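PDB 7N7Z: acetyl-CoA C-acetyltransferase from Syntrophomonas wolfei subsp. wolfei, which probably joins two acetyl-CoA molecules into acetoacetyl-CoA, or runs the reverse cleavage, as an acetyl-CoA C-acetyltransferase of the thiolase family. Local coordinates for residues L33-R44 with D200-I208; L375-A385 with A394-D402. One frame throughout, in Å; residues are numbered along the deposited sequence.

Contact 1 (L33-R44 with D200-I208); sequences LAIIAANAAIER and DREIVPVVI
The terminal nitrogens of Arg-44 clasp the backbone of the turn ahead of Val-204: NH2 donates to the carbonyl O of Ile-203 at 3.0 Å, and NH1 to O of Glu-202 at 3.1 Å. Ile-203 O lies in the guanidinium plane, Glu-202 O tilts slightly from it, and both N-H groups come in from above the carbonyl planes. Arginine suits the place because its chain, extended from CG to NE, carries the guanidinium from the helix to the backbone of 201-203 and there presents several N-H groups; NH1 has a further acceptor in Met-13 O. A leucine in its place would probably leave the carbonyls of Glu-202 and Ile-203 without these donors and the turn less firmly tied to the helix.

Toward the start of the helix the chemistry turns apolar. Val-204 turns its CB toward the helix, to 3.7 Å from Ala-40 CB, an approach that the small alanine permits, and both its methyls touch Ala-40 CB. CG2 of Ile-36, anti to the backbone N, reaches Val-204 CG1 at 3.9 Å, while CD1 on the other branch meets Val-206 CG1. Leu-33 CD2 closes the row against Val-206 CG2 at 3.7 Å, the two side chains crossing at about a right angle.

Helix 30-45 lies with Ala-37 and Ala-41 against strand 254-264, while segment 200-208 borders its flank, bonded through Glu-202 and Val-204 to Arg-15 of strand 8-20 and reaching helix 360-378 through Glu-202.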
# COMPACT_ATOMS: atom_id res chain seq x y z
N LEU B 33 -4.08 24.60 8.07
CA LEU B 33 -5.35 25.30 8.17
C LEU B 33 -5.66 25.67 9.61
O LEU B 33 -6.14 26.77 9.90
CB LEU B 33 -6.48 24.44 7.60
CG LEU B 33 -6.58 24.30 6.08
CD1 LEU B 33 -7.46 23.11 5.73
CD2 LEU B 33 -7.13 25.57 5.45
N ALA B 34 -5.39 24.75 10.54
CA ALA B 34 -5.61 25.03 11.96
C ALA B 34 -4.76 26.21 12.42
O ALA B 34 -5.23 27.05 13.20
CB ALA B 34 -5.29 23.79 12.79
N ILE B 35 -3.52 26.30 11.94
CA ILE B 35 -2.64 27.39 12.35
C ILE B 35 -3.20 28.73 11.87
O ILE B 35 -3.17 29.73 12.61
CB ILE B 35 -1.22 27.15 11.82
CG1 ILE B 35 -0.49 26.14 12.71
CG2 ILE B 35 -0.44 28.46 11.76
CD1 ILE B 35 0.66 25.46 12.03
N ILE B 36 -3.72 28.77 10.64
CA ILE B 36 -4.26 30.02 10.11
C ILE B 36 -5.49 30.44 10.91
O ILE B 36 -5.63 31.60 11.30
CB ILE B 36 -4.58 29.87 8.61
CG1 ILE B 36 -3.28 29.74 7.81
CG2 ILE B 36 -5.39 31.07 8.12
CD1 ILE B 36 -3.47 29.25 6.39
N ALA B 37 -6.40 29.50 11.16
CA ALA B 37 -7.60 29.82 11.93
C ALA B 37 -7.25 30.19 13.37
O ALA B 37 -7.85 31.11 13.94
CB ALA B 37 -8.57 28.64 11.90
N ALA B 38 -6.30 29.48 13.97
CA ALA B 38 -5.92 29.77 15.35
C ALA B 38 -5.29 31.15 15.47
O ALA B 38 -5.62 31.91 16.39
CB ALA B 38 -4.96 28.69 15.87
N ASN B 39 -4.37 31.49 14.56
CA ASN B 39 -3.75 32.81 14.60
C ASN B 39 -4.79 33.91 14.44
O ASN B 39 -4.73 34.94 15.11
CB ASN B 39 -2.69 32.92 13.51
CG ASN B 39 -1.37 32.30 13.93
OD1 ASN B 39 -0.97 32.36 15.09
ND2 ASN B 39 -0.67 31.69 12.97
N ALA B 40 -5.77 33.70 13.55
CA ALA B 40 -6.82 34.69 13.37
C ALA B 40 -7.60 34.90 14.66
O ALA B 40 -7.81 36.04 15.08
CB ALA B 40 -7.76 34.24 12.24
N ALA B 41 -8.03 33.82 15.30
CA ALA B 41 -8.78 33.95 16.54
C ALA B 41 -7.95 34.63 17.62
O ALA B 41 -8.45 35.48 18.36
CB ALA B 41 -9.26 32.58 17.01
N ILE B 42 -6.66 34.28 17.71
CA ILE B 42 -5.80 34.85 18.74
C ILE B 42 -5.62 36.35 18.52
O ILE B 42 -5.73 37.15 19.45
CB ILE B 42 -4.45 34.12 18.79
CG1 ILE B 42 -4.65 32.70 19.35
CG2 ILE B 42 -3.46 34.90 19.64
CD1 ILE B 42 -3.42 31.82 19.24
N GLU B 43 -5.32 36.74 17.28
CA GLU B 43 -5.15 38.16 16.98
C GLU B 43 -6.44 38.93 17.25
O GLU B 43 -6.42 40.00 17.86
CB GLU B 43 -4.72 38.36 15.53
CG GLU B 43 -4.50 39.81 15.18
CD GLU B 43 -5.78 40.51 14.76
OE1 GLU B 43 -6.17 41.51 15.40
OE2 GLU B 43 -6.39 40.06 13.78
N ARG B 44 -7.57 38.40 16.77
CA ARG B 44 -8.84 39.10 16.95
C ARG B 44 -9.16 39.28 18.43
O ARG B 44 -9.70 40.32 18.83
CB ARG B 44 -9.96 38.33 16.25
CG ARG B 44 -9.85 38.34 14.74
CD ARG B 44 -10.72 37.28 14.10
NE ARG B 44 -10.66 37.33 12.64
CZ ARG B 44 -11.51 36.74 11.83
NH1 ARG B 44 -12.52 36.02 12.29
NH2 ARG B 44 -11.35 36.87 10.51
N ASP B 200 -17.61 37.33 5.30
CA ASP B 200 -16.29 37.95 5.20
C ASP B 200 -15.71 38.24 6.58
O ASP B 200 -14.49 38.13 6.78
CB ASP B 200 -16.38 39.23 4.37
CG ASP B 200 -16.50 38.96 2.89
OD1 ASP B 200 -16.44 37.77 2.49
OD2 ASP B 200 -16.65 39.92 2.11
N ARG B 201 -16.55 38.62 7.54
CA ARG B 201 -16.04 38.97 8.87
C ARG B 201 -15.43 37.77 9.57
O ARG B 201 -14.32 37.85 10.11
CB ARG B 201 -17.17 39.57 9.72
CG ARG B 201 -17.73 40.87 9.19
CD ARG B 201 -19.11 41.14 9.76
NE ARG B 201 -20.08 40.12 9.36
CZ ARG B 201 -21.07 39.67 10.12
NH1 ARG B 201 -21.28 40.14 11.34
NH2 ARG B 201 -21.87 38.73 9.64
N GLU B 202 -16.14 36.64 9.57
CA GLU B 202 -15.67 35.46 10.30
C GLU B 202 -14.53 34.76 9.59
O GLU B 202 -13.72 34.09 10.24
CB GLU B 202 -16.83 34.48 10.51
CG GLU B 202 -17.41 33.90 9.23
CD GLU B 202 -18.77 33.27 9.45
OE1 GLU B 202 -19.74 34.01 9.73
OE2 GLU B 202 -18.88 32.02 9.34
N ILE B 203 -14.43 34.90 8.27
CA ILE B 203 -13.45 34.14 7.50
C ILE B 203 -12.08 34.77 7.65
O ILE B 203 -11.94 36.00 7.73
CB ILE B 203 -13.88 34.06 6.02
CG1 ILE B 203 -14.83 32.89 5.82
CG2 ILE B 203 -12.65 33.93 5.11
CD1 ILE B 203 -15.42 32.80 4.42
N VAL B 204 -11.05 33.93 7.69
CA VAL B 204 -9.67 34.34 7.48
C VAL B 204 -9.18 33.63 6.22
O VAL B 204 -9.30 32.41 6.13
CB VAL B 204 -8.76 34.00 8.68
CG1 VAL B 204 -8.84 32.52 9.03
CG2 VAL B 204 -7.32 34.40 8.38
N PRO B 205 -8.66 34.34 5.23
CA PRO B 205 -8.34 33.69 3.96
C PRO B 205 -7.15 32.74 4.09
O PRO B 205 -6.29 32.89 4.96
CB PRO B 205 -8.02 34.86 3.02
CG PRO B 205 -7.61 35.97 3.92
CD PRO B 205 -8.35 35.79 5.21
N VAL B 206 -7.12 31.76 3.20
CA VAL B 206 -6.02 30.80 3.10
C VAL B 206 -5.26 31.09 1.81
O VAL B 206 -5.85 31.13 0.73
CB VAL B 206 -6.54 29.35 3.12
CG1 VAL B 206 -5.38 28.37 2.97
CG2 VAL B 206 -7.31 29.08 4.40
N VAL B 207 -3.95 31.27 1.93
CA VAL B 207 -3.11 31.67 0.82
C VAL B 207 -2.34 30.45 0.32
O VAL B 207 -1.59 29.83 1.08
CB VAL B 207 -2.15 32.80 1.23
CG1 VAL B 207 -1.16 33.07 0.13
CG2 VAL B 207 -2.93 34.06 1.56
N ILE B 208 -2.53 30.12 -0.95
CA ILE B 208 -1.83 29.01 -1.59
C ILE B 208 -0.55 29.56 -2.20
O ILE B 208 -0.60 30.43 -3.08
CB ILE B 208 -2.70 28.32 -2.65
CG1 ILE B 208 -4.15 28.15 -2.17
CG2 ILE B 208 -2.09 26.98 -3.06
CD1 ILE B 208 -4.38 27.00 -1.21

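Contact 2 (L375-A385 with A394-D402); sequences LERLGLTKGGA and AMASLWTRD
Gly-383 and Trp-399 form an antiparallel hydrogen-bonded pair, with Trp-399 N donating to Gly-383 O at 2.8 Å and Gly-383 N to Trp-399 O at 2.9 Å. Ala-385 and Ser-397 repeat the pattern at the buried end. Between them Gly-384 faces Leu-398, their CA atoms 4.3 Å apart. Packing is close here, and the glycines fit it: a side chain on Gly-384 would press on Leu-398 CD2, and one on Gly-383 would run into CD1 of Leu-375 in helix 360-378, packed on that face.

Ser-397 holds its OG between its own backbone N and carbonyl carbon (chi1 54°), where it accepts a bond from Trp-399 NE1 at 3.1 Å, close to the indole plane, and makes a weak one to Ala-385 O. The serine thereby ties the indole edge to the strand on a face covered by helices 94-107 and 360-378.

The other end is more open to solvent, with Gly-379 and Asp-402 exposed. Pairing continues through Lys-382 and Thr-400, and Arg-401 N still bonds Thr-381 O; side chains then take over the grip. Thr-381 and Thr-400 lie side by side, CG2 of the first 3.5 Å from OG1 of the second. The Arg-401 side chain bends at chi3 (69°) back toward the end of the helix. There NH1 donates to Leu-380 O at 3.2 Å, in the carbonyl plane, and Glu-376 CA sits over one guanidinium face. The Glu-376 carboxylate makes its salt bridge with Arg-201 instead. Gly-379, with positive phi, lets the chain leave the helix and turn into the strand.

Helix 360-378 followed by the hairpin of strands 382-387 and 394-400 belongs to the C-terminal half of the thiolase fold; the loop between the two strands carries Cys-388, one of two predicted proton acceptors.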
# COMPACT_ATOMS: atom_id res chain seq x y z
N LEU B 375 -25.53 36.65 14.92
CA LEU B 375 -26.06 37.47 16.01
C LEU B 375 -25.55 38.90 15.90
O LEU B 375 -26.32 39.86 16.02
CB LEU B 375 -25.66 36.87 17.36
CG LEU B 375 -26.23 35.51 17.76
CD1 LEU B 375 -25.75 35.15 19.17
CD2 LEU B 375 -27.74 35.48 17.69
N GLU B 376 -24.25 39.05 15.65
CA GLU B 376 -23.66 40.39 15.58
C GLU B 376 -24.20 41.17 14.39
O GLU B 376 -24.42 42.38 14.49
CB GLU B 376 -22.13 40.27 15.49
CG GLU B 376 -21.40 41.57 15.80
CD GLU B 376 -21.00 42.35 14.56
OE1 GLU B 376 -20.83 41.72 13.49
OE2 GLU B 376 -20.87 43.59 14.65
N ARG B 377 -24.43 40.50 13.26
CA ARG B 377 -24.93 41.21 12.08
C ARG B 377 -26.37 41.66 12.27
O ARG B 377 -26.77 42.68 11.71
CB ARG B 377 -24.81 40.32 10.84
CG ARG B 377 -25.29 40.99 9.55
CD ARG B 377 -25.29 40.01 8.38
NE ARG B 377 -26.35 39.01 8.48
CZ ARG B 377 -27.53 39.09 7.87
NH1 ARG B 377 -27.85 40.13 7.12
NH2 ARG B 377 -28.40 38.10 8.02
N LEU B 378 -27.16 40.91 13.04
CA LEU B 378 -28.56 41.22 13.26
C LEU B 378 -28.81 41.92 14.59
O LEU B 378 -29.97 42.19 14.92
CB LEU B 378 -29.40 39.94 13.18
CG LEU B 378 -29.21 39.12 11.91
CD1 LEU B 378 -30.14 37.91 11.91
CD2 LEU B 378 -29.45 39.97 10.67
N GLY B 379 -27.77 42.21 15.36
CA GLY B 379 -27.95 42.87 16.64
C GLY B 379 -28.71 42.04 17.65
O GLY B 379 -29.31 42.60 18.57
N LEU B 380 -28.69 40.72 17.51
CA LEU B 380 -29.41 39.83 18.41
C LEU B 380 -28.55 39.52 19.63
O LEU B 380 -27.39 39.94 19.74
CB LEU B 380 -29.83 38.56 17.69
CG LEU B 380 -30.69 38.76 16.44
CD1 LEU B 380 -30.73 37.49 15.61
CD2 LEU B 380 -32.10 39.21 16.82
N THR B 381 -29.11 38.76 20.57
CA THR B 381 -28.48 38.52 21.86
C THR B 381 -28.23 37.05 22.15
O THR B 381 -27.11 36.68 22.51
CB THR B 381 -29.34 39.13 22.99
OG1 THR B 381 -29.69 40.48 22.65
CG2 THR B 381 -28.59 39.11 24.31
N LYS B 382 -29.24 36.20 21.99
CA LYS B 382 -29.18 34.81 22.43
C LYS B 382 -29.09 33.89 21.23
O LYS B 382 -29.96 33.91 20.35
CB LYS B 382 -30.40 34.47 23.29
CG LYS B 382 -30.46 35.24 24.60
CD LYS B 382 -31.69 34.87 25.42
CE LYS B 382 -31.75 35.67 26.71
NZ LYS B 382 -33.10 35.64 27.33
N GLY B 383 -28.04 33.06 21.19
CA GLY B 383 -27.84 32.14 20.10
C GLY B 383 -27.66 30.72 20.61
O GLY B 383 -27.33 30.48 21.77
N GLY B 384 -27.87 29.78 19.70
CA GLY B 384 -27.70 28.37 20.01
C GLY B 384 -27.22 27.62 18.79
O GLY B 384 -27.50 28.01 17.65
N ALA B 385 -26.48 26.54 19.03
CA ALA B 385 -25.94 25.72 17.95
C ALA B 385 -25.99 24.26 18.36
O ALA B 385 -25.63 23.91 19.49
CB ALA B 385 -24.50 26.12 17.62
N ALA B 394 -25.14 13.32 19.98
CA ALA B 394 -25.24 14.67 19.45
C ALA B 394 -25.00 15.70 20.56
O ALA B 394 -24.96 15.38 21.75
CB ALA B 394 -26.61 14.90 18.81
N MET B 395 -24.83 16.96 20.14
CA MET B 395 -24.51 18.03 21.07
C MET B 395 -25.33 19.27 20.74
O MET B 395 -25.81 19.45 19.62
CB MET B 395 -23.02 18.38 21.03
CG MET B 395 -22.16 17.50 21.91
SD MET B 395 -20.43 18.01 21.93
CE MET B 395 -20.43 19.14 23.32
N ALA B 396 -25.46 20.14 21.74
CA ALA B 396 -26.10 21.44 21.59
C ALA B 396 -25.49 22.39 22.60
O ALA B 396 -25.03 21.97 23.67
CB ALA B 396 -27.62 21.35 21.77
N SER B 397 -25.48 23.67 22.27
CA SER B 397 -24.89 24.68 23.14
C SER B 397 -25.66 25.98 22.99
O SER B 397 -26.23 26.27 21.93
CB SER B 397 -23.41 24.90 22.82
OG SER B 397 -23.22 25.19 21.44
N LEU B 398 -25.67 26.77 24.07
CA LEU B 398 -26.39 28.04 24.12
C LEU B 398 -25.45 29.14 24.58
O LEU B 398 -24.58 28.92 25.42
CB LEU B 398 -27.59 27.95 25.05
CG LEU B 398 -28.65 26.92 24.66
CD1 LEU B 398 -29.53 26.58 25.85
CD2 LEU B 398 -29.48 27.42 23.49
N TRP B 399 -25.65 30.34 24.01
CA TRP B 399 -24.75 31.46 24.25
C TRP B 399 -25.57 32.74 24.26
O TRP B 399 -26.67 32.80 23.71
CB TRP B 399 -23.65 31.53 23.18
CG TRP B 399 -22.98 30.21 22.89
CD1 TRP B 399 -23.51 29.15 22.21
CD2 TRP B 399 -21.65 29.83 23.25
NE1 TRP B 399 -22.59 28.13 22.15
CE2 TRP B 399 -21.44 28.52 22.77
CE3 TRP B 399 -20.61 30.47 23.94
CZ2 TRP B 399 -20.24 27.84 22.96
CZ3 TRP B 399 -19.42 29.79 24.12
CH2 TRP B 399 -19.25 28.49 23.64
N THR B 400 -25.01 33.77 24.90
CA THR B 400 -25.64 35.08 24.94
C THR B 400 -24.58 36.17 24.83
O THR B 400 -23.45 36.01 25.32
CB THR B 400 -26.46 35.30 26.22
OG1 THR B 400 -27.17 36.54 26.13
CG2 THR B 400 -25.55 35.33 27.45
N ARG B 401 -24.95 37.28 24.19
CA ARG B 401 -24.10 38.46 24.10
C ARG B 401 -24.33 39.42 25.26
O ARG B 401 -24.14 40.64 25.10
CB ARG B 401 -24.32 39.17 22.77
CG ARG B 401 -23.96 38.32 21.56
CD ARG B 401 -24.21 39.06 20.26
NE ARG B 401 -23.29 40.17 20.08
CZ ARG B 401 -23.57 41.29 19.41
NH1 ARG B 401 -24.75 41.47 18.84
NH2 ARG B 401 -22.65 42.24 19.32
N ASP B 402 -24.72 38.91 26.42
CA ASP B 402 -25.03 39.74 27.58
C ASP B 402 -26.05 40.81 27.24
O ASP B 402 -27.15 40.85 27.81
CB ASP B 402 -23.75 40.39 28.13
CG ASP B 402 -22.81 39.38 28.74
OD1 ASP B 402 -23.29 38.30 29.15
OD2 ASP B 402 -21.60 39.66 28.82

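Both contacts combine buried and more open parts, but they join different kinds of element. Contact 1 fastens a helix of the N-terminal thiolase region to a largely irregular segment, mainly through branched aliphatic side chains. Contact 2 pairs neighbouring strands of the C-terminal region within the large mixed sheet, so main-chain bonds dominate, with glycines where a helix or a neighbouring strand's side chain comes close. At one end of each, an arginine side chain donates to main-chain carbonyls, two for Arg-44 and one for Arg-401. Their centres lie 21 Å apart, yet Arg-201 NH1 and Glu-376 OE1 are 2.7 Å from each other, so the two contacts touch through this salt bridge.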